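Methyltransferase (Pyrococcus horikoshii, PDB 1IXK) probably methylates cytidine in RNA at carbon 5, using S-adenosyl-L-methionine as the methyl donor. Local coordinates at residues L249-N254 with A294-P299. Residues are numbered along the deposited sequence; the frame is centred on the assembly and turned at random.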
ATOM      1  N   LEU A 249      -9.535  -6.824  -2.600  1.00 14.97           N
ATOM      2  CA  LEU A 249      -9.446  -8.276  -2.696  1.00 16.47           C
ATOM      3  C   LEU A 249      -9.795  -8.733  -4.112  1.00 15.71           C
ATOM      4  O   LEU A 249      -9.539  -9.883  -4.481  1.00 16.03           O
ATOM      5  CB  LEU A 249     -10.427  -8.936  -1.727  1.00 16.17           C
ATOM      6  CG  LEU A 249     -10.180  -8.759  -0.234  1.00 19.16           C
ATOM      7  CD1 LEU A 249     -11.377  -9.300   0.542  1.00 20.23           C
ATOM      8  CD2 LEU A 249      -8.898  -9.482   0.150  1.00 19.36           C
ATOM      9  N   GLU A 250     -10.364  -7.827  -4.903  1.00 15.00           N
ATOM     10  CA  GLU A 250     -10.804  -8.155  -6.262  1.00 15.76           C
ATOM     11  C   GLU A 250      -9.695  -8.417  -7.273  1.00 14.51           C
ATOM     12  O   GLU A 250      -8.811  -7.581  -7.477  1.00 13.80           O
ATOM     13  CB  GLU A 250     -11.705  -7.043  -6.834  1.00 17.43           C
ATOM     14  CG  GLU A 250     -12.771  -6.483  -5.897  1.00 18.29           C
ATOM     15  CD  GLU A 250     -13.589  -7.552  -5.204  1.00 20.00           C
ATOM     16  OE1 GLU A 250     -13.932  -8.569  -5.844  1.00 17.65           O
ATOM     17  OE2 GLU A 250     -13.899  -7.369  -4.011  1.00 20.98           O
ATOM     18  N   PRO A 251      -9.736  -9.582  -7.933  1.00 13.82           N
ATOM     19  CA  PRO A 251      -8.708  -9.900  -8.928  1.00 14.12           C
ATOM     20  C   PRO A 251      -8.703  -8.873 -10.064  1.00 13.56           C
ATOM     21  O   PRO A 251      -7.659  -8.597 -10.646  1.00 12.59           O
ATOM     22  CB  PRO A 251      -9.113 -11.289  -9.414  1.00 14.18           C
ATOM     23  CG  PRO A 251      -9.757 -11.897  -8.203  1.00 15.97           C
ATOM     24  CD  PRO A 251     -10.598 -10.748  -7.674  1.00 14.53           C
ATOM     25  N   GLU A 252      -9.870  -8.304 -10.373  1.00 13.23           N
ATOM     26  CA  GLU A 252      -9.965  -7.322 -11.451  1.00 13.32           C
ATOM     27  C   GLU A 252      -9.105  -6.081 -11.222  1.00 13.65           C
ATOM     28  O   GLU A 252      -8.647  -5.457 -12.180  1.00 12.20           O
ATOM     29  CB  GLU A 252     -11.427  -6.890 -11.680  1.00 15.70           C
ATOM     30  CG  GLU A 252     -12.319  -7.959 -12.323  1.00 12.02           C
ATOM     31  CD  GLU A 252     -12.945  -8.906 -11.319  1.00 19.05           C
ATOM     32  OE1 GLU A 252     -12.515  -8.910 -10.139  1.00 16.76           O
ATOM     33  OE2 GLU A 252     -13.869  -9.657 -11.718  1.00 15.76           O
ATOM     34  N   GLU A 253      -8.897  -5.718  -9.960  1.00 12.62           N
ATOM     35  CA  GLU A 253      -8.091  -4.546  -9.631  1.00 13.50           C
ATOM     36  C   GLU A 253      -6.656  -4.937  -9.304  1.00 12.68           C
ATOM     37  O   GLU A 253      -5.793  -4.070  -9.136  1.00 11.89           O
ATOM     38  CB  GLU A 253      -8.676  -3.816  -8.412  1.00 16.51           C
ATOM     39  CG  GLU A 253     -10.108  -3.344  -8.559  1.00 20.32           C
ATOM     40  CD  GLU A 253     -10.654  -2.789  -7.254  1.00 23.07           C
ATOM     41  OE1 GLU A 253     -10.211  -1.701  -6.830  1.00 23.59           O
ATOM     42  OE2 GLU A 253     -11.515  -3.454  -6.646  1.00 24.71           O
ATOM     43  N   ASN A 254      -6.405  -6.240  -9.212  1.00 12.77           N
ATOM     44  CA  ASN A 254      -5.079  -6.739  -8.860  1.00 10.30           C
ATOM     45  C   ASN A 254      -4.411  -7.592  -9.944  1.00 10.01           C
ATOM     46  O   ASN A 254      -3.764  -7.065 -10.860  1.00  9.95           O
ATOM     47  CB  ASN A 254      -5.160  -7.550  -7.558  1.00 12.19           C
ATOM     48  CG  ASN A 254      -5.632  -6.716  -6.373  1.00 14.83           C
ATOM     49  OD1 ASN A 254      -5.409  -5.508  -6.324  1.00 15.33           O
ATOM     50  ND2 ASN A 254      -6.263  -7.367  -5.402  1.00 16.29           N
ATOM     51  N   ALA A 294       3.879 -11.707  -7.257  1.00 10.17           N
ATOM     52  CA  ALA A 294       3.041 -10.707  -6.594  1.00 10.33           C
ATOM     53  C   ALA A 294       2.547 -11.320  -5.285  1.00  9.79           C
ATOM     54  O   ALA A 294       2.489 -12.542  -5.160  1.00 10.15           O
ATOM     55  CB  ALA A 294       1.859 -10.338  -7.486  1.00 10.45           C
ATOM     56  N   ARG A 295       2.179 -10.478  -4.322  1.00 10.85           N
ATOM     57  CA  ARG A 295       1.741 -10.961  -3.015  1.00  9.38           C
ATOM     58  C   ARG A 295       0.414 -10.378  -2.555  1.00  8.70           C
ATOM     59  O   ARG A 295      -0.022  -9.339  -3.033  1.00  8.00           O
ATOM     60  CB  ARG A 295       2.790 -10.616  -1.949  1.00 13.89           C
ATOM     61  CG  ARG A 295       4.232 -10.803  -2.388  1.00 14.89           C
ATOM     62  CD  ARG A 295       4.493 -12.215  -2.857  1.00 19.22           C
ATOM     63  NE  ARG A 295       4.404 -13.193  -1.779  1.00 18.97           N
ATOM     64  CZ  ARG A 295       4.508 -14.506  -1.962  1.00 20.10           C
ATOM     65  NH1 ARG A 295       4.701 -14.990  -3.178  1.00 19.40           N
ATOM     66  NH2 ARG A 295       4.420 -15.336  -0.932  1.00 19.84           N
ATOM     67  N   ARG A 296      -0.210 -11.068  -1.611  1.00  8.97           N
ATOM     68  CA  ARG A 296      -1.468 -10.634  -1.021  1.00 10.62           C
ATOM     69  C   ARG A 296      -1.396 -10.796   0.490  1.00 13.78           C
ATOM     70  O   ARG A 296      -0.816 -11.764   0.998  1.00 11.89           O
ATOM     71  CB  ARG A 296      -2.639 -11.481  -1.529  1.00 13.07           C
ATOM     72  CG  ARG A 296      -3.258 -11.008  -2.834  1.00 12.49           C
ATOM     73  CD  ARG A 296      -4.376 -11.956  -3.247  1.00 17.42           C
ATOM     74  NE  ARG A 296      -5.085 -11.506  -4.442  1.00 14.68           N
ATOM     75  CZ  ARG A 296      -6.324 -11.029  -4.438  1.00 18.41           C
ATOM     76  NH1 ARG A 296      -6.996 -10.934  -3.296  1.00 16.93           N
ATOM     77  NH2 ARG A 296      -6.901 -10.664  -5.577  1.00 16.15           N
ATOM     78  N   LEU A 297      -1.990  -9.843   1.201  1.00 13.06           N
ATOM     79  CA  LEU A 297      -2.061  -9.895   2.652  1.00 14.67           C
ATOM     80  C   LEU A 297      -3.545 -10.069   2.939  1.00 16.95           C
ATOM     81  O   LEU A 297      -4.387  -9.417   2.315  1.00 15.96           O
ATOM     82  CB  LEU A 297      -1.557  -8.594   3.284  1.00 14.56           C
ATOM     83  CG  LEU A 297      -0.066  -8.281   3.150  1.00 14.36           C
ATOM     84  CD1 LEU A 297       0.229  -6.947   3.829  1.00 15.33           C
ATOM     85  CD2 LEU A 297       0.761  -9.400   3.777  1.00 15.55           C
ATOM     86  N   TYR A 298      -3.862 -10.961   3.869  1.00 18.96           N
ATOM     87  CA  TYR A 298      -5.248 -11.242   4.225  1.00 21.34           C
ATOM     88  C   TYR A 298      -5.523 -10.883   5.678  1.00 22.58           C
ATOM     89  O   TYR A 298      -4.701 -11.139   6.559  1.00 22.80           O
ATOM     90  CB  TYR A 298      -5.544 -12.721   3.994  1.00 20.90           C
ATOM     91  CG  TYR A 298      -5.559 -13.118   2.537  1.00 22.14           C
ATOM     92  CD1 TYR A 298      -6.637 -12.780   1.717  1.00 22.00           C
ATOM     93  CD2 TYR A 298      -4.503 -13.841   1.979  1.00 20.95           C
ATOM     94  CE1 TYR A 298      -6.668 -13.154   0.384  1.00 21.41           C
ATOM     95  CE2 TYR A 298      -4.524 -14.221   0.640  1.00 21.90           C
ATOM     96  CZ  TYR A 298      -5.613 -13.877  -0.151  1.00 21.97           C
ATOM     97  OH  TYR A 298      -5.659 -14.269  -1.467  1.00 19.25           O
ATOM     98  N   PRO A 299      -6.695 -10.296   5.950  1.00 23.45           N
ATOM     99  CA  PRO A 299      -7.059  -9.903   7.311  1.00 24.74           C
ATOM    100  C   PRO A 299      -7.184 -11.062   8.294  1.00 23.49           C
ATOM    101  O   PRO A 299      -7.122 -10.852   9.498  1.00 23.95           O
ATOM    102  CB  PRO A 299      -8.377  -9.157   7.114  1.00 26.17           C
ATOM    103  CG  PRO A 299      -8.969  -9.839   5.923  1.00 26.63           C
ATOM    104  CD  PRO A 299      -7.780  -9.983   5.005  1.00 24.78           C
TER
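The CA atoms of L249 and R296 are the nearest pair across the turn 249-254 and the strand-bearing segment 294-299, at 8.5 Å, so no backbone pairing joins them, and the R296 side chain reaches across to the L249 carbonyl. R296 spans the gap: its chain is extended from CG to NE, and its guanidinium arrives end-on at the carbonyl of L249. NH1 and NH2 both donate to L249 O, each at 3.0 Å, with the oxygen lying almost exactly in the guanidinium plane. The two N-H groups reach the oxygen from the same face of the carbonyl plane, NH2 well above it, and neither bond is straight (N-H...O 146° and 148°). The carbonyl oxygen of buried L249 is thus gripped twice, while E255, at the start of the next helix, forms a salt bridge with NE and probably balances much of the charge.

Around this fork the packing is more modest. ND2 of N254 lies over one guanidinium face, the amide plane steeply inclined to it; ND2 comes 3.4 Å from R296 NH2, but both are donors, and the amide is held instead by T246 through OD1 and S248 through ND2. P251 CG sits 4.1 Å from R296 NH2, and L249 CD2 touches Y298 CD1 obliquely at 4.3 Å. An alanine at R296 would probably leave the L249 carbonyl and the E255 carboxylate without their mate and open a gap beside N254.

The example illustrates how a long arginine can tie a turn to a strand that does not pair with it: here the turn between strand 240-246 and helix 255-264, just past the predicted nucleophile C247, is joined to strand 295-297 at the mixed beta-sheet of a class I-like methyltransferase domain.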